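Copper induced nitroreductase D (Lactococcus lactis, PDB 2WQF) binds flavin mononucleotide and probably acts as an oxidoreductase of the nitroreductase family, induced by copper and involved in defence against oxidative stress. Local coordinates at residues A[9-14]-A[184-189]; A[32-37]-A[135-140]; A[99-104]-A[175-180]. One frame throughout, in Å; residues are numbered along the deposited sequence. Where two conformers were deposited one is given.

Overall arrangement
Interaction 1 closes the longest loop of the three, and the other two are nested inside it. It joins the loop after helix 3-9 to the loop after strand 171-182. Interaction 2 packs helix 23-35 on helix 121-143, and interaction 3 pairs strands 97-104 and 171-182 of the antiparallel sheet. Segments of these two alternate along the chain. Their centres lie about 12 Å apart, and Val-137 of the helix rests on Ile-99 and Phe-101 of the sheet. The centre of interaction 1 is about 19 Å from that of interaction 2 and 18 Å from that of interaction 3. Trp-138 NE1 hydrogen-bonds to Arg-11 O near the FMN phosphate, which ties this site to helix 121-143.

Interaction 1. Residues A[9-14]-A[184-189]. With FMN (flavin mononucleotide), chain B.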
loop_
_atom_site.group_PDB
_atom_site.type_symbol
_atom_site.label_atom_id
_atom_site.label_comp_id
_atom_site.label_asym_id
_atom_site.label_seq_id
_atom_site.Cartn_x
_atom_site.Cartn_y
_atom_site.Cartn_z
ATOM N N ASN A 9 9.940 -11.894 5.075
ATOM C CA ASN A 9 9.471 -12.659 6.223
ATOM C C ASN A 9 7.958 -12.553 6.470
ATOM O O ASN A 9 7.370 -13.414 7.123
ATOM C CB ASN A 9 10.243 -12.228 7.473
ATOM C CG ASN A 9 9.928 -13.085 8.678
ATOM O OD1 ASN A 9 10.105 -14.309 8.651
ATOM N ND2 ASN A 9 9.448 -12.450 9.739
ATOM N N ARG A 10 7.339 -11.501 5.947
ATOM C CA ARG A 10 5.892 -11.320 6.030
ATOM C C ARG A 10 5.236 -12.287 5.051
ATOM O O ARG A 10 5.545 -12.272 3.852
ATOM C CB ARG A 10 5.469 -9.897 5.681
ATOM C CG ARG A 10 3.960 -9.671 5.770
ATOM C CD ARG A 10 3.414 -8.800 4.682
ATOM N NE ARG A 10 3.810 -9.327 3.397
ATOM C CZ ARG A 10 3.259 -10.376 2.781
ATOM N NH1 ARG A 10 2.163 -10.960 3.252
ATOM N NH2 ARG A 10 3.785 -10.800 1.642
ATOM N N ARG A 11 4.362 -13.145 5.572
ATOM C CA ARG A 11 3.613 -14.098 4.770
ATOM C C ARG A 11 2.184 -14.229 5.281
ATOM O O ARG A 11 1.869 -13.876 6.421
ATOM C CB ARG A 11 4.270 -15.474 4.787
ATOM C CG ARG A 11 5.670 -15.518 4.170
ATOM C CD ARG A 11 5.684 -15.232 2.678
ATOM N NE ARG A 11 4.804 -16.136 1.940
ATOM C CZ ARG A 11 5.103 -17.393 1.640
ATOM N NH1 ARG A 11 6.300 -17.896 1.935
ATOM N NH2 ARG A 11 4.228 -18.122 0.996
ATOM N N THR A 12 1.328 -14.761 4.418
ATOM C CA THR A 12 -0.014 -15.171 4.805
ATOM C C THR A 12 0.071 -16.449 5.638
ATOM O O THR A 12 0.553 -17.493 5.185
ATOM C CB THR A 12 -0.896 -15.382 3.567
ATOM O OG1 THR A 12 -1.176 -14.117 2.965
ATOM C CG2 THR A 12 -2.207 -16.055 3.929
ATOM N N ILE A 13 -0.372 -16.336 6.880
ATOM C CA ILE A 13 -0.445 -17.458 7.798
ATOM C C ILE A 13 -1.882 -17.666 8.208
ATOM O O ILE A 13 -2.479 -16.810 8.853
ATOM C CB ILE A 13 0.393 -17.183 9.078
ATOM C CG1 ILE A 13 1.846 -16.828 8.738
ATOM C CG2 ILE A 13 0.290 -18.332 10.077
ATOM C CD1 ILE A 13 2.638 -17.932 8.071
ATOM N N TYR A 14 -2.426 -18.811 7.836
ATOM C CA TYR A 14 -3.810 -19.136 8.159
ATOM C C TYR A 14 -3.952 -19.843 9.506
ATOM O O TYR A 14 -4.995 -19.718 10.154
ATOM C CB TYR A 14 -4.444 -19.991 7.050
ATOM C CG TYR A 14 -4.684 -19.184 5.781
ATOM C CD1 TYR A 14 -5.509 -18.048 5.803
ATOM C CD2 TYR A 14 -4.050 -19.515 4.585
ATOM C CE1 TYR A 14 -5.735 -17.311 4.663
ATOM C CE2 TYR A 14 -4.269 -18.780 3.423
ATOM C CZ TYR A 14 -5.100 -17.676 3.466
ATOM O OH TYR A 14 -5.325 -16.951 2.299
ATOM N N ALA A 184 1.404 -22.999 11.992
ATOM C CA ALA A 184 1.899 -23.786 10.864
ATOM C C ALA A 184 2.527 -22.813 9.870
ATOM O O ALA A 184 2.095 -21.683 9.764
ATOM C CB ALA A 184 0.779 -24.588 10.184
ATOM N N PRO A 185 3.521 -23.276 9.115
ATOM C CA PRO A 185 4.254 -22.432 8.179
ATOM C C PRO A 185 3.394 -21.979 7.007
ATOM O O PRO A 185 2.406 -22.618 6.661
ATOM C CB PRO A 185 5.387 -23.343 7.687
ATOM C CG PRO A 185 5.402 -24.506 8.569
ATOM C CD PRO A 185 4.038 -24.651 9.147
ATOM N N ALA A 186 3.788 -20.870 6.393
ATOM C CA ALA A 186 3.193 -20.423 5.146
ATOM C C ALA A 186 3.317 -21.486 4.069
ATOM O O ALA A 186 4.244 -22.308 4.065
ATOM C CB ALA A 186 3.878 -19.142 4.659
ATOM N N GLY A 187 2.393 -21.446 3.122
ATOM C CA GLY A 187 2.491 -22.307 1.962
ATOM C C GLY A 187 3.529 -21.870 0.940
ATOM O O GLY A 187 4.290 -20.926 1.118
ATOM N N GLU A 188 3.554 -22.579 -0.176
ATOM C CA GLU A 188 4.456 -22.256 -1.258
ATOM C C GLU A 188 3.924 -21.056 -2.018
ATOM O O GLU A 188 2.715 -20.809 -2.044
ATOM C CB GLU A 188 4.572 -23.461 -2.173
ATOM C CG GLU A 188 5.249 -24.632 -1.519
ATOM C CD GLU A 188 5.086 -25.899 -2.329
ATOM O OE1 GLU A 188 4.648 -25.813 -3.501
ATOM O OE2 GLU A 188 5.408 -26.973 -1.796
ATOM N N LYS A 189 4.830 -20.306 -2.624
ATOM C CA LYS A 189 4.470 -19.124 -3.401
ATOM C C LYS A 189 5.410 -18.988 -4.575
ATOM O O LYS A 189 6.616 -19.150 -4.442
ATOM C CB LYS A 189 4.532 -17.863 -2.517
ATOM C CG LYS A 189 4.129 -16.598 -3.231
ATOM C CD LYS A 189 4.001 -15.382 -2.298
ATOM C CE LYS A 189 5.300 -15.002 -1.676
ATOM N NZ LYS A 189 5.202 -13.619 -1.120
HETATM N N1 FMN B . -5.941 -13.440 1.350
HETATM C C2 FMN B . -7.169 -14.057 1.869
HETATM O O2 FMN B . -7.120 -15.136 2.416
HETATM N N3 FMN B . -8.417 -13.391 1.640
HETATM C C4 FMN B . -8.512 -12.176 0.987
HETATM O O4 FMN B . -9.576 -11.626 0.914
HETATM C C4A FMN B . -7.289 -11.573 0.449
HETATM N N5 FMN B . -7.278 -10.465 -0.213
HETATM C C5A FMN B . -5.977 -9.741 -0.383
HETATM C C6 FMN B . -6.007 -8.304 -0.808
HETATM C C7 FMN B . -4.896 -7.586 -0.912
HETATM C C7M FMN B . -4.985 -6.149 -1.378
HETATM C C8 FMN B . -3.577 -8.241 -0.562
HETATM C C8M FMN B . -2.300 -7.420 -0.603
HETATM C C9 FMN B . -3.524 -9.530 -0.208
HETATM C C9A FMN B . -4.791 -10.339 -0.098
HETATM N N10 FMN B . -4.797 -11.722 0.261
HETATM C C10 FMN B . -5.998 -12.290 0.691
HETATM C "C1'" FMN B . -3.556 -12.445 0.507
HETATM C "C2'" FMN B . -2.818 -12.716 -0.801
HETATM O "O2'" FMN B . -3.474 -13.746 -1.494
HETATM C "C3'" FMN B . -1.369 -13.066 -0.452
HETATM O "O3'" FMN B . -0.816 -11.875 0.075
HETATM C "C4'" FMN B . -0.585 -13.477 -1.710
HETATM O "O4'" FMN B . -1.051 -14.731 -2.187
HETATM C "C5'" FMN B . 0.918 -13.559 -1.452
HETATM O "O5'" FMN B . 1.151 -14.486 -0.401
HETATM P P FMN B . 1.901 -13.995 0.963
HETATM O O1P FMN B . 3.175 -13.341 0.612
HETATM O O2P FMN B . 0.936 -12.999 1.712
HETATM O O3P FMN B . 2.114 -15.323 1.811
HETATM O O HOH W 1 7.517 -20.305 0.418
HETATM O O HOH W 2 0.662 -18.895 2.826
HETATM O O HOH W 3 -0.380 -21.383 8.328
#
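Arg-11, Ala-186 and Lys-189 form the centre of this contact, which builds the FMN phosphate site of the nitroreductase fold from two loops. The guanidinium of Arg-11 is sandwiched. Ala-186 CB sits over the centre of one face, 3.7 Å above the plane, and Lys-189 CE covers the opposite face, offset toward the rim. Bends at chi2 (-66°) and chi3 (-56°) fold the arginine chain back. The edge of the guanidinium meets two acceptors. Arg-11 NE donates to FMN O3P at 2.8 Å. Arg-11 NH2 donates to Gly-187 O at 2.8 Å, from above the carbonyl plane. That second bond ties the arginine to the 184-189 loop and probably limits rotation of the group. The methyl of Ala-186 also meets Ile-13 CD1 at 3.8 Å. Water 2 links Thr-12 O to Gly-187 N. Lys-189 NZ lies only 4.0 Å from Arg-11 NE, and Arg-10 NH2 is 4.2 Å from the same NZ. The phosphate is likely to offset this gathering of positive charge. Arg-10 NH1 and NH2 reach O2P and O1P, while Thr-12 supplies its backbone N to O3P and OG1 to O2P. Lys-189 NZ completes the grip with a 2.7 Å bond to FMN O1P.

Interaction 2. Residues A[32-37]-A[135-140]. With FMN (flavin mononucleotide), chain B.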
loop_
_atom_site.group_PDB
_atom_site.type_symbol
_atom_site.label_atom_id
_atom_site.label_comp_id
_atom_site.label_asym_id
_atom_site.label_seq_id
_atom_site.Cartn_x
_atom_site.Cartn_y
_atom_site.Cartn_z
ATOM N N GLU A 32 2.562 2.282 15.595
ATOM C CA GLU A 32 3.732 2.855 14.951
ATOM C C GLU A 32 3.748 2.586 13.454
ATOM O O GLU A 32 4.137 3.462 12.678
ATOM C CB GLU A 32 5.030 2.365 15.583
ATOM C CG GLU A 32 5.268 2.902 16.992
ATOM C CD GLU A 32 6.585 2.448 17.566
ATOM O OE1 GLU A 32 6.956 1.271 17.361
ATOM O OE2 GLU A 32 7.253 3.260 18.218
ATOM N N ALA A 33 3.376 1.374 13.047
ATOM C CA ALA A 33 3.400 1.026 11.632
ATOM C C ALA A 33 2.447 1.923 10.842
ATOM O O ALA A 33 2.774 2.367 9.746
ATOM C CB ALA A 33 3.063 -0.443 11.433
ATOM N N VAL A 34 1.280 2.213 11.399
ATOM C CA VAL A 34 0.333 3.135 10.769
ATOM C C VAL A 34 0.858 4.584 10.815
ATOM O O VAL A 34 0.836 5.312 9.812
ATOM C CB VAL A 34 -1.034 3.057 11.456
ATOM C CG1 VAL A 34 -1.962 4.113 10.888
ATOM C CG2 VAL A 34 -1.601 1.658 11.290
ATOM N N ARG A 35 1.388 4.975 11.967
ATOM C CA ARG A 35 1.873 6.352 12.180
ATOM C C ARG A 35 2.911 6.749 11.132
ATOM O O ARG A 35 2.884 7.862 10.580
ATOM C CB ARG A 35 2.501 6.446 13.578
ATOM C CG ARG A 35 3.036 7.803 13.944
ATOM C CD ARG A 35 3.726 7.782 15.291
ATOM N NE ARG A 35 3.940 9.134 15.813
ATOM C CZ ARG A 35 3.010 9.862 16.450
ATOM N NH1 ARG A 35 1.812 9.363 16.697
ATOM N NH2 ARG A 35 3.289 11.079 16.845
ATOM N N PHE A 36 3.835 5.837 10.850
ATOM C CA PHE A 36 4.939 6.124 9.937
ATOM C C PHE A 36 4.696 5.751 8.495
ATOM O O PHE A 36 5.624 5.773 7.697
ATOM C CB PHE A 36 6.217 5.511 10.465
ATOM C CG PHE A 36 6.595 6.030 11.824
ATOM C CD1 PHE A 36 6.716 7.395 12.044
ATOM C CD2 PHE A 36 6.805 5.159 12.881
ATOM C CE1 PHE A 36 7.065 7.884 13.281
ATOM C CE2 PHE A 36 7.143 5.635 14.119
ATOM C CZ PHE A 36 7.263 7.011 14.329
ATOM N N SER A 37 3.444 5.477 8.158
ATOM C CA SER A 37 3.041 5.236 6.773
ATOM C C SER A 37 2.676 6.560 6.092
ATOM O O SER A 37 1.967 7.396 6.669
ATOM C CB SER A 37 1.821 4.326 6.722
ATOM O OG SER A 37 2.116 3.015 7.167
ATOM N N VAL A 135 -0.259 -3.429 4.882
ATOM C CA VAL A 135 0.952 -4.247 4.721
ATOM C C VAL A 135 2.039 -3.816 5.685
ATOM O O VAL A 135 2.824 -4.642 6.129
ATOM C CB VAL A 135 1.503 -4.321 3.255
ATOM C CG1 VAL A 135 0.443 -4.864 2.339
ATOM C CG2 VAL A 135 2.010 -2.951 2.764
ATOM N N ASN A 136 2.081 -2.521 6.035
ATOM C CA ASN A 136 3.075 -2.094 6.995
ATOM C C ASN A 136 2.798 -2.730 8.369
ATOM O O ASN A 136 3.725 -3.147 9.063
ATOM C CB ASN A 136 3.211 -0.547 7.076
ATOM C CG ASN A 136 4.090 0.013 5.978
ATOM O OD1 ASN A 136 4.848 -0.731 5.347
ATOM N ND2 ASN A 136 3.981 1.313 5.729
ATOM N N VAL A 137 1.532 -2.769 8.766
ATOM C CA VAL A 137 1.146 -3.415 10.009
ATOM C C VAL A 137 1.452 -4.917 9.953
ATOM O O VAL A 137 2.034 -5.494 10.863
ATOM C CB VAL A 137 -0.338 -3.170 10.342
ATOM C CG1 VAL A 137 -0.805 -4.076 11.470
ATOM C CG2 VAL A 137 -0.565 -1.704 10.718
ATOM N N TRP A 138 1.088 -5.522 8.842
ATOM C CA TRP A 138 1.274 -6.956 8.626
ATOM C C TRP A 138 2.755 -7.320 8.778
ATOM O O TRP A 138 3.111 -8.294 9.446
ATOM C CB TRP A 138 0.763 -7.279 7.216
ATOM C CG TRP A 138 0.514 -8.708 6.855
ATOM C CD1 TRP A 138 0.911 -9.827 7.520
ATOM C CD2 TRP A 138 -0.169 -9.156 5.676
ATOM N NE1 TRP A 138 0.468 -10.963 6.838
ATOM C CE2 TRP A 138 -0.192 -10.557 5.709
ATOM C CE3 TRP A 138 -0.801 -8.495 4.615
ATOM C CZ2 TRP A 138 -0.796 -11.309 4.698
ATOM C CZ3 TRP A 138 -1.390 -9.242 3.616
ATOM C CH2 TRP A 138 -1.390 -10.637 3.675
ATOM N N THR A 139 3.611 -6.547 8.126
ATOM C CA THR A 139 5.028 -6.796 8.171
ATOM C C THR A 139 5.601 -6.526 9.560
ATOM O O THR A 139 6.460 -7.272 10.046
ATOM C CB THR A 139 5.783 -5.951 7.101
ATOM O OG1 THR A 139 5.215 -6.211 5.814
ATOM C CG2 THR A 139 7.249 -6.302 7.098
ATOM N N ALA A 140 5.113 -5.480 10.225
ATOM C CA ALA A 140 5.567 -5.184 11.582
ATOM C C ALA A 140 5.231 -6.351 12.545
ATOM O O ALA A 140 6.030 -6.728 13.413
ATOM C CB ALA A 140 4.978 -3.857 12.076
HETATM N N1 FMN B . -5.941 -13.440 1.350
HETATM C C2 FMN B . -7.169 -14.057 1.869
HETATM O O2 FMN B . -7.120 -15.136 2.416
HETATM N N3 FMN B . -8.417 -13.391 1.640
HETATM C C4 FMN B . -8.512 -12.176 0.987
HETATM O O4 FMN B . -9.576 -11.626 0.914
HETATM C C4A FMN B . -7.289 -11.573 0.449
HETATM N N5 FMN B . -7.278 -10.465 -0.213
HETATM C C5A FMN B . -5.977 -9.741 -0.383
HETATM C C6 FMN B . -6.007 -8.304 -0.808
HETATM C C7 FMN B . -4.896 -7.586 -0.912
HETATM C C7M FMN B . -4.985 -6.149 -1.378
HETATM C C8 FMN B . -3.577 -8.241 -0.562
HETATM C C8M FMN B . -2.300 -7.420 -0.603
HETATM C C9 FMN B . -3.524 -9.530 -0.208
HETATM C C9A FMN B . -4.791 -10.339 -0.098
HETATM N N10 FMN B . -4.797 -11.722 0.261
HETATM C C10 FMN B . -5.998 -12.290 0.691
HETATM C "C1'" FMN B . -3.556 -12.445 0.507
HETATM C "C2'" FMN B . -2.818 -12.716 -0.801
HETATM O "O2'" FMN B . -3.474 -13.746 -1.494
HETATM C "C3'" FMN B . -1.369 -13.066 -0.452
HETATM O "O3'" FMN B . -0.816 -11.875 0.075
HETATM C "C4'" FMN B . -0.585 -13.477 -1.710
HETATM O "O4'" FMN B . -1.051 -14.731 -2.187
HETATM C "C5'" FMN B . 0.918 -13.559 -1.452
HETATM O "O5'" FMN B . 1.151 -14.486 -0.401
HETATM P P FMN B . 1.901 -13.995 0.963
HETATM O O1P FMN B . 3.175 -13.341 0.612
HETATM O O2P FMN B . 0.936 -12.999 1.712
HETATM O O3P FMN B . 2.114 -15.323 1.811
#
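Ala-33 CB presses on the backbone of the opposing helix, 3.7 Å from Asn-136 O and 3.8 Å from Val-137 CA. This small methyl lets the two backbones approach to 5.2 Å between the CA atoms of Ala-33 and Val-137. Ala-140 CB meets the same methyl from the next turn. Beside it, Val-34 and Val-137 run alongside each other and touch through their CG2 methyls at 3.6 Å. The contact is helix-to-helix packing in the core of the nitroreductase fold, between the C-terminal end of helix 23-35 and the long helix 121-143. Ser-37, just past that end, adds a polar link. Its OG, anti to the carbonyl carbon (chi1 -67°), stands between two partners. It accepts from Asn-136 ND2 at 2.9 Å, in the amide plane and nearly straight at 176°, and donates to Ala-33 O at 2.7 Å. An alanine here keeps CB but lacks OG, and would probably leave Asn-136 ND2 and Ala-33 O without their common partner. The outer side is looser. Glu-32 and Arg-35 are partly exposed and do not touch the segment 135-140; Arg-35 instead makes a cation-pi contact with Phe-191 of the second subunit. On the far side of helix 121-143, Trp-138 CZ2 approaches FMN O2P at 3.8 Å.

Interaction 3. Residues A[99-104]-A[175-180]; sequences ILFFED and GQLVFG
The first torsions start Ile-99 and Phe-179 toward each other. Phe-179 CG is flanked by the backbone N and the carbonyl carbon (chi1 75°), while Ile-99 CG1 is anti to its carbonyl carbon (chi1 -55°). The two side chains cross at about a right angle, with Ile-99 CG1 3.7 Å from Phe-179 CE2. Phe-101 and Leu-177 instead run alongside each other in the same direction. Leu-177 CB meets the edge of the Phe-101 ring, 3.7 Å from CE2. Ile-99, Phe-101 and Leu-177 stand on the same sheet face; Ile-99 meets Val-137 and Phe-101 meets Ile-133 of helix 121-143. The strands are adjacent and antiparallel in the central sheet of the nitroreductase fold. Ile-99 and Leu-177 form a hydrogen-bonded pair, each N donating to the other's O at 2.8 Å. Phe-101 N donates to Gly-175 O at 3.0 Å; the return bond from Gly-175 N is weak. Leu-100 and Gln-176, a non-hydrogen-bonded pair, stand on the other face. There Leu-100 CG packs on Gln-176 CG at 3.9 Å. The amide of Gln-176 turns to other partners: OE1 accepts from Tyr-153 N, and NE2 bonds to Asn-154 OD1.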
loop_
_atom_site.group_PDB
_atom_site.type_symbol
_atom_site.label_atom_id
_atom_site.label_comp_id
_atom_site.label_asym_id
_atom_site.label_seq_id
_atom_site.Cartn_x
_atom_site.Cartn_y
_atom_site.Cartn_z
ATOM N N ILE A 99 -7.490 -6.901 13.240
ATOM C CA ILE A 99 -7.347 -5.469 13.036
ATOM C C ILE A 99 -8.201 -5.073 11.839
ATOM O O ILE A 99 -7.933 -5.498 10.714
ATOM C CB ILE A 99 -5.891 -5.083 12.790
ATOM C CG1 ILE A 99 -4.988 -5.584 13.925
ATOM C CG2 ILE A 99 -5.748 -3.561 12.560
ATOM C CD1 ILE A 99 -3.518 -5.740 13.517
ATOM N N LEU A 100 -9.246 -4.293 12.089
ATOM C CA LEU A 100 -10.132 -3.813 11.026
ATOM C C LEU A 100 -9.667 -2.444 10.571
ATOM O O LEU A 100 -9.528 -1.519 11.363
ATOM C CB LEU A 100 -11.585 -3.773 11.486
ATOM C CG LEU A 100 -12.174 -5.162 11.834
ATOM C CD1 LEU A 100 -11.884 -5.549 13.264
ATOM C CD2 LEU A 100 -13.680 -5.176 11.591
ATOM N N PHE A 101 -9.334 -2.377 9.287
ATOM C CA PHE A 101 -8.855 -1.175 8.630
ATOM C C PHE A 101 -9.971 -0.464 7.922
ATOM O O PHE A 101 -10.661 -1.070 7.122
ATOM C CB PHE A 101 -7.773 -1.546 7.616
ATOM C CG PHE A 101 -6.467 -1.975 8.250
ATOM C CD1 PHE A 101 -5.479 -1.049 8.570
ATOM C CD2 PHE A 101 -6.245 -3.313 8.545
ATOM C CE1 PHE A 101 -4.293 -1.463 9.128
ATOM C CE2 PHE A 101 -5.060 -3.733 9.079
ATOM C CZ PHE A 101 -4.082 -2.814 9.390
ATOM N N PHE A 102 -10.112 0.836 8.204
ATOM C CA PHE A 102 -11.126 1.678 7.597
ATOM C C PHE A 102 -10.436 2.894 6.968
ATOM O O PHE A 102 -9.313 3.249 7.332
ATOM C CB PHE A 102 -12.143 2.211 8.623
ATOM C CG PHE A 102 -12.791 1.166 9.497
ATOM C CD1 PHE A 102 -14.134 0.851 9.345
ATOM C CD2 PHE A 102 -12.084 0.570 10.523
ATOM C CE1 PHE A 102 -14.756 -0.099 10.189
ATOM C CE2 PHE A 102 -12.677 -0.377 11.344
ATOM C CZ PHE A 102 -14.018 -0.692 11.204
ATOM N N GLU A 103 -11.131 3.545 6.038
ATOM C CA GLU A 103 -10.705 4.830 5.496
ATOM C C GLU A 103 -11.785 5.847 5.842
ATOM O O GLU A 103 -12.984 5.610 5.597
ATOM C CB GLU A 103 -10.516 4.751 3.981
ATOM C CG GLU A 103 -9.250 3.988 3.586
ATOM C CD GLU A 103 -7.984 4.753 3.991
ATOM O OE1 GLU A 103 -7.903 5.960 3.662
ATOM O OE2 GLU A 103 -7.080 4.158 4.654
ATOM N N ASP A 104 -11.379 6.980 6.395
ATOM C CA ASP A 104 -12.321 8.004 6.827
ATOM C C ASP A 104 -12.824 8.848 5.635
ATOM O O ASP A 104 -12.123 9.709 5.093
ATOM C CB ASP A 104 -11.664 8.876 7.889
ATOM C CG ASP A 104 -12.647 9.816 8.557
ATOM O OD1 ASP A 104 -13.714 10.103 7.982
ATOM O OD2 ASP A 104 -12.345 10.279 9.658
ATOM N N GLY A 175 -10.678 -3.856 5.063
ATOM C CA GLY A 175 -9.920 -5.086 5.207
ATOM C C GLY A 175 -9.870 -5.502 6.670
ATOM O O GLY A 175 -10.031 -4.667 7.560
ATOM N N GLN A 176 -9.661 -6.790 6.918
ATOM C CA GLN A 176 -9.553 -7.321 8.272
ATOM C C GLN A 176 -8.328 -8.199 8.374
ATOM O O GLN A 176 -8.251 -9.277 7.783
ATOM C CB GLN A 176 -10.803 -8.104 8.676
ATOM C CG GLN A 176 -12.079 -7.299 8.543
ATOM C CD GLN A 176 -12.677 -7.405 7.152
ATOM O OE1 GLN A 176 -12.923 -8.502 6.665
ATOM N NE2 GLN A 176 -12.926 -6.274 6.523
ATOM N N LEU A 177 -7.357 -7.733 9.142
ATOM C CA LEU A 177 -6.098 -8.442 9.287
ATOM C C LEU A 177 -6.161 -9.283 10.568
ATOM O O LEU A 177 -6.126 -8.763 11.673
ATOM C CB LEU A 177 -4.930 -7.468 9.303
ATOM C CG LEU A 177 -3.551 -8.101 9.248
ATOM C CD1 LEU A 177 -3.228 -8.724 7.886
ATOM C CD2 LEU A 177 -2.480 -7.050 9.621
ATOM N N VAL A 178 -6.336 -10.587 10.385
ATOM C CA VAL A 178 -6.398 -11.574 11.450
ATOM C C VAL A 178 -4.968 -11.951 11.819
ATOM O O VAL A 178 -4.151 -12.223 10.941
ATOM C CB VAL A 178 -7.160 -12.816 10.978
ATOM C CG1 VAL A 178 -7.267 -13.835 12.080
ATOM C CG2 VAL A 178 -8.554 -12.424 10.534
ATOM N N PHE A 179 -4.641 -11.914 13.114
ATOM C CA PHE A 179 -3.261 -12.104 13.554
ATOM C C PHE A 179 -3.157 -12.923 14.819
ATOM O O PHE A 179 -4.092 -13.020 15.618
ATOM C CB PHE A 179 -2.539 -10.758 13.711
ATOM C CG PHE A 179 -2.941 -9.977 14.937
ATOM C CD1 PHE A 179 -2.179 -10.065 16.089
ATOM C CD2 PHE A 179 -4.094 -9.200 14.943
ATOM C CE1 PHE A 179 -2.536 -9.345 17.225
ATOM C CE2 PHE A 179 -4.476 -8.491 16.090
ATOM C CZ PHE A 179 -3.694 -8.583 17.227
ATOM N N GLY A 180 -2.008 -13.556 14.984
ATOM C CA GLY A 180 -1.763 -14.372 16.161
ATOM C C GLY A 180 -0.461 -15.119 16.091
ATOM O O GLY A 180 0.391 -14.828 15.262
#